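PDB 5WYB: probable enoyl-CoA hydratase/isomerase from Pseudomonas aeruginosa PA14, which probably acts as a hydro-lyase of the enoyl-CoA hydratase/isomerase family, perhaps on an enoyl-CoA thioester. Local coordinates for residues Ala136-Gln141 and Val194-Glu199. The protein carries 1 engineered substitution. Numbering follows the deposited sequence.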
# COMPACT_ATOMS: atom_id res chain seq x y z
N ALA A 136 33.46 5.58 -0.15
CA ALA A 136 33.87 6.98 -0.19
C ALA A 136 35.30 7.13 0.31
O ALA A 136 35.72 6.45 1.24
CB ALA A 136 32.94 7.84 0.66
N GLU A 137 36.02 8.06 -0.27
CA GLU A 137 37.34 8.46 0.12
C GLU A 137 37.17 9.41 1.31
O GLU A 137 36.19 10.08 1.41
CB GLU A 137 38.11 9.10 -1.02
CG GLU A 137 38.95 8.12 -1.83
CD GLU A 137 39.35 8.60 -3.21
OE1 GLU A 137 39.56 9.78 -3.37
OE2 GLU A 137 39.47 7.79 -4.11
N ARG A 138 38.17 9.48 2.17
CA ARG A 138 38.13 10.25 3.39
C ARG A 138 37.83 11.69 3.19
O ARG A 138 37.06 12.24 3.91
CB ARG A 138 39.44 10.11 4.14
CG ARG A 138 39.50 9.02 5.17
CD ARG A 138 40.87 8.93 5.88
NE ARG A 138 41.43 10.24 6.05
CZ ARG A 138 42.44 10.73 5.34
NH1 ARG A 138 43.02 10.00 4.42
NH2 ARG A 138 42.84 11.94 5.57
N GLN A 139 38.40 12.30 2.19
CA GLN A 139 38.13 13.69 1.91
C GLN A 139 36.82 14.01 1.15
O GLN A 139 36.49 15.15 0.97
CB GLN A 139 39.33 14.28 1.19
CG GLN A 139 39.50 13.88 -0.25
CD GLN A 139 39.67 12.41 -0.42
OE1 GLN A 139 39.82 11.70 0.54
NE2 GLN A 139 39.64 11.94 -1.65
N ALA A 140 36.10 13.01 0.68
CA ALA A 140 34.90 13.23 -0.12
C ALA A 140 33.81 13.95 0.68
O ALA A 140 33.58 13.65 1.85
CB ALA A 140 34.35 11.91 -0.64
N GLN A 141 33.14 14.89 0.02
CA GLN A 141 32.04 15.64 0.61
C GLN A 141 30.79 15.50 -0.25
O GLN A 141 30.85 15.59 -1.48
CB GLN A 141 32.41 17.11 0.77
CG GLN A 141 33.55 17.32 1.75
CD GLN A 141 33.74 18.78 2.10
OE1 GLN A 141 33.20 19.66 1.44
NE2 GLN A 141 34.53 19.03 3.14
N VAL A 194 34.50 3.51 4.25
CA VAL A 194 35.38 4.66 4.07
C VAL A 194 36.79 4.15 3.82
O VAL A 194 37.22 3.15 4.40
CB VAL A 194 35.35 5.62 5.27
CG1 VAL A 194 36.19 6.85 4.99
CG2 VAL A 194 33.92 6.03 5.56
N VAL A 195 37.48 4.75 2.89
CA VAL A 195 38.83 4.37 2.47
C VAL A 195 39.68 5.59 2.29
O VAL A 195 39.21 6.68 2.31
CB VAL A 195 38.93 3.57 1.18
CG1 VAL A 195 38.29 2.22 1.27
CG2 VAL A 195 38.53 4.38 -0.03
N ASP A 196 40.96 5.41 2.13
CA ASP A 196 41.85 6.55 2.07
C ASP A 196 41.85 7.16 0.67
O ASP A 196 41.35 6.58 -0.29
CB ASP A 196 43.27 6.15 2.49
CG ASP A 196 44.13 7.33 2.87
OD1 ASP A 196 43.57 8.36 3.33
OD2 ASP A 196 45.36 7.23 2.71
N SER A 197 42.44 8.36 0.57
CA SER A 197 42.47 9.09 -0.69
C SER A 197 43.09 8.27 -1.80
O SER A 197 44.20 7.74 -1.66
CB SER A 197 43.25 10.39 -0.52
OG SER A 197 42.67 11.20 0.49
N GLY A 198 42.37 8.17 -2.92
CA GLY A 198 42.84 7.42 -4.06
C GLY A 198 42.59 5.94 -3.98
O GLY A 198 43.09 5.20 -4.83
N GLU A 199 41.81 5.48 -3.00
CA GLU A 199 41.55 4.06 -2.81
C GLU A 199 40.12 3.64 -3.15
O GLU A 199 39.82 2.44 -3.09
CB GLU A 199 41.88 3.66 -1.37
CG GLU A 199 43.37 3.60 -1.05
CD GLU A 199 43.68 3.40 0.43
OE1 GLU A 199 42.77 3.05 1.21
OE2 GLU A 199 44.86 3.60 0.81
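Ala136 and Glu137 run parallel to Val194 and Val195 at the C-terminal ends of strands 133-137 and 193-195. Two backbone hydrogen bonds cross between the segments: Val195 N to Ala136 O at 3.0 Å, with an N-H...O angle of 156°, and a weak one from Arg138 N to Val195 O, bent to 123°; Ala136 also bonds with Gln193. A CA-H...O contact accompanies each crossing bond, from Val194 CA to Ala136 O and from Glu137 CA to Val195 O, both 3.4 Å. On one face of the sheet Ala136 and Val194 both pack against Ala182 of helix 182-188; the other carries Glu137 and Val195.

The pair joins the last two strands of the parallel part of the crotonase-fold sheet, 193-195 being one of the sheet's two edge strands within the chain. Past the paired residues each segment enters a turn, type I at Glu137-Ala140 and type II at Asp196-Glu199.

Polar side chains link these turns. The chain of Glu137, extended beyond CG, runs alongside the Asp196-Glu199 turn, its CG 3.2 Å from Asp196 O, and OE2 accepts a weak bond from Ala200 N at the start of helix 200-211. Gln139 NE2 reaches the anti lone pair of Glu137 OE1 at 2.8 Å, and the chain's bend at chi2 (-60°) helps bring that amide back over the turn; its OE1 accepts a weak bond from Ser197 OG (2.9 Å).

Arg138 CG passes 4.0 Å from Val194 CG1, the two side chains crossing nearly perpendicularly. Arg138 continues alongside Asp196; their salt bridge is modelled too close for its geometry to be trusted.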